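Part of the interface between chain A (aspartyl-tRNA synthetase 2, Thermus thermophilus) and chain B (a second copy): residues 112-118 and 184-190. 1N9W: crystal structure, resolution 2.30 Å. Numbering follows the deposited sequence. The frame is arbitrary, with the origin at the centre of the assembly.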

ATOM      1  N   ARG A 112     -22.036  -2.841 -12.874  1.00 67.59           N
ATOM      2  CA  ARG A 112     -20.701  -2.365 -12.509  1.00 65.11           C
ATOM      3  C   ARG A 112     -19.620  -3.354 -12.929  1.00 62.48           C
ATOM      4  O   ARG A 112     -18.600  -2.969 -13.503  1.00 61.91           O
ATOM      5  CB  ARG A 112     -20.609  -2.150 -10.990  1.00 67.17           C
ATOM      6  CG  ARG A 112     -19.334  -1.435 -10.535  1.00 67.41           C
ATOM      7  CD  ARG A 112     -19.548   0.071 -10.445  1.00 68.26           C
ATOM      8  NE  ARG A 112     -18.310   0.830 -10.607  1.00 69.75           N
ATOM      9  CZ  ARG A 112     -18.204   2.140 -10.400  1.00 71.00           C
ATOM     10  NH1 ARG A 112     -19.262   2.842 -10.013  1.00 72.04           N
ATOM     11  NH2 ARG A 112     -17.044   2.759 -10.592  1.00 70.70           N
ATOM     12  N   TYR A 113     -19.857  -4.627 -12.629  1.00 59.43           N
ATOM     13  CA  TYR A 113     -18.921  -5.700 -12.938  1.00 57.67           C
ATOM     14  C   TYR A 113     -18.523  -5.782 -14.411  1.00 55.71           C
ATOM     15  O   TYR A 113     -17.699  -6.613 -14.784  1.00 55.90           O
ATOM     16  CB  TYR A 113     -19.512  -7.037 -12.486  1.00 59.21           C
ATOM     17  CG  TYR A 113     -20.851  -7.356 -13.114  1.00 62.16           C
ATOM     18  CD1 TYR A 113     -20.934  -7.911 -14.391  1.00 63.28           C
ATOM     19  CD2 TYR A 113     -22.041  -7.068 -12.445  1.00 63.95           C
ATOM     20  CE1 TYR A 113     -22.167  -8.170 -14.986  1.00 64.35           C
ATOM     21  CE2 TYR A 113     -23.279  -7.322 -13.031  1.00 65.06           C
ATOM     22  CZ  TYR A 113     -23.333  -7.872 -14.303  1.00 65.24           C
ATOM     23  OH  TYR A 113     -24.554  -8.112 -14.887  1.00 67.14           O
ATOM     24  N   VAL A 114     -19.104  -4.922 -15.245  1.00 52.99           N
ATOM     25  CA  VAL A 114     -18.785  -4.917 -16.664  1.00 49.99           C
ATOM     26  C   VAL A 114     -18.627  -3.501 -17.218  1.00 47.64           C
ATOM     27  O   VAL A 114     -17.811  -3.262 -18.112  1.00 46.70           O
ATOM     28  CB  VAL A 114     -19.870  -5.672 -17.486  1.00 50.24           C
ATOM     29  CG1 VAL A 114     -21.178  -4.892 -17.479  1.00 50.98           C
ATOM     30  CG2 VAL A 114     -19.387  -5.898 -18.909  1.00 49.80           C
ATOM     31  N   THR A 115     -19.392  -2.561 -16.680  1.00 46.08           N
ATOM     32  CA  THR A 115     -19.329  -1.181 -17.145  1.00 44.25           C
ATOM     33  C   THR A 115     -18.005  -0.502 -16.776  1.00 41.65           C
ATOM     34  O   THR A 115     -17.592   0.453 -17.426  1.00 41.87           O
ATOM     35  CB  THR A 115     -20.487  -0.353 -16.565  1.00 45.32           C
ATOM     36  OG1 THR A 115     -20.547   0.913 -17.231  1.00 49.13           O
ATOM     37  CG2 THR A 115     -20.284  -0.117 -15.074  1.00 46.57           C
ATOM     38  N   LEU A 116     -17.345  -1.004 -15.736  1.00 40.70           N
ATOM     39  CA  LEU A 116     -16.066  -0.452 -15.292  1.00 38.90           C
ATOM     40  C   LEU A 116     -14.969  -0.660 -16.338  1.00 38.19           C
ATOM     41  O   LEU A 116     -13.952   0.038 -16.333  1.00 35.97           O
ATOM     42  CB  LEU A 116     -15.631  -1.114 -13.986  1.00 37.61           C
ATOM     43  CG  LEU A 116     -15.478  -0.246 -12.741  1.00 38.09           C
ATOM     44  CD1 LEU A 116     -14.995  -1.121 -11.600  1.00 37.68           C
ATOM     45  CD2 LEU A 116     -14.501   0.890 -12.989  1.00 39.21           C
ATOM     46  N   ARG A 117     -15.184  -1.631 -17.224  1.00 37.37           N
ATOM     47  CA  ARG A 117     -14.227  -1.964 -18.273  1.00 36.50           C
ATOM     48  C   ARG A 117     -14.014  -0.824 -19.249  1.00 35.67           C
ATOM     49  O   ARG A 117     -12.990  -0.767 -19.925  1.00 35.75           O
ATOM     50  CB  ARG A 117     -14.700  -3.196 -19.048  1.00 37.28           C
ATOM     51  CG  ARG A 117     -14.748  -4.462 -18.231  1.00 35.92           C
ATOM     52  CD  ARG A 117     -15.142  -5.636 -19.098  1.00 37.62           C
ATOM     53  NE  ARG A 117     -15.213  -6.874 -18.327  1.00 37.64           N
ATOM     54  CZ  ARG A 117     -15.385  -8.081 -18.862  1.00 38.56           C
ATOM     55  NH1 ARG A 117     -15.504  -8.221 -20.176  1.00 38.71           N
ATOM     56  NH2 ARG A 117     -15.436  -9.152 -18.085  1.00 35.60           N
ATOM     57  N   GLY A 118     -14.987   0.077 -19.330  1.00 36.23           N
ATOM     58  CA  GLY A 118     -14.873   1.201 -20.242  1.00 36.65           C
ATOM     59  C   GLY A 118     -13.651   2.043 -19.943  1.00 37.40           C
ATOM     60  O   GLY A 118     -13.246   2.165 -18.786  1.00 39.57           O
TER
ATOM     61  N   GLN B 184     -11.426 -10.587  -9.467  1.00 38.65           N
ATOM     62  CA  GLN B 184     -11.650 -11.183 -10.781  1.00 37.53           C
ATOM     63  C   GLN B 184     -12.282 -10.155 -11.700  1.00 34.70           C
ATOM     64  O   GLN B 184     -11.897 -10.021 -12.862  1.00 34.48           O
ATOM     65  CB  GLN B 184     -12.548 -12.408 -10.659  1.00 37.84           C
ATOM     66  CG  GLN B 184     -12.002 -13.411  -9.675  1.00 40.47           C
ATOM     67  CD  GLN B 184     -12.814 -14.668  -9.620  1.00 40.77           C
ATOM     68  OE1 GLN B 184     -12.501 -15.607 -10.388  1.00 38.99           O
ATOM     69  NE2 GLN B 184     -13.777 -14.710  -8.826  1.00 41.28           N
ATOM     70  N   ILE B 185     -13.246  -9.420 -11.165  1.00 33.06           N
ATOM     71  CA  ILE B 185     -13.907  -8.385 -11.934  1.00 32.21           C
ATOM     72  C   ILE B 185     -12.879  -7.357 -12.371  1.00 32.43           C
ATOM     73  O   ILE B 185     -12.927  -6.866 -13.499  1.00 32.71           O
ATOM     74  CB  ILE B 185     -14.986  -7.676 -11.107  1.00 31.29           C
ATOM     75  CG1 ILE B 185     -16.074  -8.678 -10.715  1.00 32.09           C
ATOM     76  CG2 ILE B 185     -15.574  -6.517 -11.898  1.00 30.88           C
ATOM     77  CD1 ILE B 185     -17.175  -8.084  -9.865  1.00 33.40           C
ATOM     78  N   MET B 186     -11.940  -7.028 -11.490  1.00 31.22           N
ATOM     79  CA  MET B 186     -10.934  -6.036 -11.857  1.00 31.35           C
ATOM     80  C   MET B 186      -9.954  -6.583 -12.897  1.00 30.27           C
ATOM     81  O   MET B 186      -9.295  -5.812 -13.588  1.00 30.02           O
ATOM     82  CB  MET B 186     -10.204  -5.503 -10.613  1.00 28.98           C
ATOM     83  CG  MET B 186     -11.094  -4.653  -9.687  1.00 26.50           C
ATOM     84  SD  MET B 186     -12.093  -3.415 -10.542  1.00 24.63           S
ATOM     85  CE  MET B 186     -10.861  -2.195 -10.869  1.00 25.42           C
ATOM     86  N   VAL B 187      -9.865  -7.906 -13.014  1.00 29.96           N
ATOM     87  CA  VAL B 187      -8.989  -8.510 -14.019  1.00 29.89           C
ATOM     88  C   VAL B 187      -9.548  -8.179 -15.410  1.00 29.49           C
ATOM     89  O   VAL B 187      -8.799  -8.044 -16.372  1.00 30.22           O
ATOM     90  CB  VAL B 187      -8.914 -10.051 -13.851  1.00 30.54           C
ATOM     91  CG1 VAL B 187      -8.342 -10.694 -15.100  1.00 27.48           C
ATOM     92  CG2 VAL B 187      -8.050 -10.398 -12.661  1.00 30.69           C
ATOM     93  N   GLY B 188     -10.870  -8.056 -15.505  1.00 29.57           N
ATOM     94  CA  GLY B 188     -11.489  -7.733 -16.778  1.00 30.10           C
ATOM     95  C   GLY B 188     -11.375  -6.250 -17.086  1.00 30.90           C
ATOM     96  O   GLY B 188     -11.652  -5.809 -18.198  1.00 30.68           O
ATOM     97  N   VAL B 189     -10.964  -5.479 -16.084  1.00 31.33           N
ATOM     98  CA  VAL B 189     -10.807  -4.039 -16.229  1.00 29.76           C
ATOM     99  C   VAL B 189      -9.354  -3.662 -16.517  1.00 29.94           C
ATOM    100  O   VAL B 189      -9.074  -2.912 -17.456  1.00 30.29           O
ATOM    101  CB  VAL B 189     -11.299  -3.307 -14.951  1.00 30.58           C
ATOM    102  CG1 VAL B 189     -11.108  -1.798 -15.090  1.00 27.50           C
ATOM    103  CG2 VAL B 189     -12.772  -3.632 -14.696  1.00 29.17           C
ATOM    104  N   PHE B 190      -8.432  -4.204 -15.728  1.00 29.82           N
ATOM    105  CA  PHE B 190      -7.007  -3.894 -15.878  1.00 29.48           C
ATOM    106  C   PHE B 190      -6.115  -5.068 -16.280  1.00 29.34           C
ATOM    107  O   PHE B 190      -4.904  -4.903 -16.426  1.00 29.56           O
ATOM    108  CB  PHE B 190      -6.487  -3.280 -14.574  1.00 27.65           C
ATOM    109  CG  PHE B 190      -7.082  -1.934 -14.252  1.00 26.73           C
ATOM    110  CD1 PHE B 190      -6.948  -0.872 -15.139  1.00 24.16           C
ATOM    111  CD2 PHE B 190      -7.752  -1.721 -13.043  1.00 26.19           C
ATOM    112  CE1 PHE B 190      -7.466   0.386 -14.834  1.00 23.09           C
ATOM    113  CE2 PHE B 190      -8.277  -0.464 -12.726  1.00 25.30           C
ATOM    114  CZ  PHE B 190      -8.135   0.593 -13.624  1.00 24.59           C
TER
HETATM  115  O   HOH W   1     -14.962  -7.388 -15.448  1.00 35.04           O
HETATM  116  O   HOH W   2     -11.469  -3.893 -20.233  1.00 29.69           O

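How does the contact begin on the chain B helix? B:Gln184 stays out of reach of this stretch of chain A, and its carbonyl oxygen serves the helix instead, accepting a 2.9 Å hydrogen bond from the backbone N of B:Val187. The first residue to touch this stretch is B:Ile185, whose CA lies 5.8 Å from the CA of A:Tyr113. Its CA-to-CB bond points sideways, yet both branches of the side chain reach A:Tyr113: CD1 of B:Ile185 packs 3.7 Å from CB of A:Tyr113, while CG2 of B:Ile185 sits 3.6 Å from the backbone O of A:Tyr113. The aromatic ring takes little part in this, because the end of the tyrosine side chain leads away from this stretch of chain B. It is the base of the residue that is covered.

What joins the two backbones, given that no direct hydrogen bond crosses between these stretches? Water 1 fills that role at B:Ile185. It donates to O of B:Ile185 at 2.9 Å and to O of A:Tyr113, also at 2.9 Å, and it accepts from NE of A:Arg117 at 2.9 Å. Two carbonyl oxygens cannot hydrogen-bond to each other, so a water with two protons to give is well suited to bridge them, and its remaining acceptor capacity meets the arginine.

Where does B:Met186 find a partner when its CA-to-CB bond points away? The side chain, with all three chi angles in the m well, bends so that its end comes nearer to chain A. SD of B:Met186 thereby lies 3.8 Å from CD1 of A:Leu116, an apolar contact. B:Val187, next along the helix, is out of reach.

Why does a glycine fit at position 188 of chain B? An ideal CB on B:Gly188 would point toward chain A and come within 3.0 Å of NH2 of A:Arg117, a clash. Without one, the end of the extended arginine side chain, m at chi1 and t at chi2 and chi3, has room beside the helix backbone, with NH2 of A:Arg117 4.4 Å from CA of B:Gly188. Nearer the base of the same side chain, CG of A:Arg117 is 3.4 Å from O of B:Gly188. That oxygen also accepts a 2.8 Å hydrogen bond from water 2, which donates a second, weak one of 3.5 Å to O of A:Arg117. Here again a water links a carbonyl of each chain.

How does the contact close at the end of the stretch? The chains draw nearer at B:Val189, whose CA is 4.5 Å from that of A:Arg117. Its two methyl groups reach different parts of A:Leu116: CG1 of B:Val189 lies 3.6 Å from the backbone O of A:Leu116, and CG2 of B:Val189 packs 3.9 Å from CB of A:Leu116. CG2 of B:Val189 also lies 4.0 Å from N of A:Arg117; that nitrogen donates a 3.2 Å hydrogen bond to O of A:Val114 within its own chain. B:Phe190 makes no contact with this part of chain A.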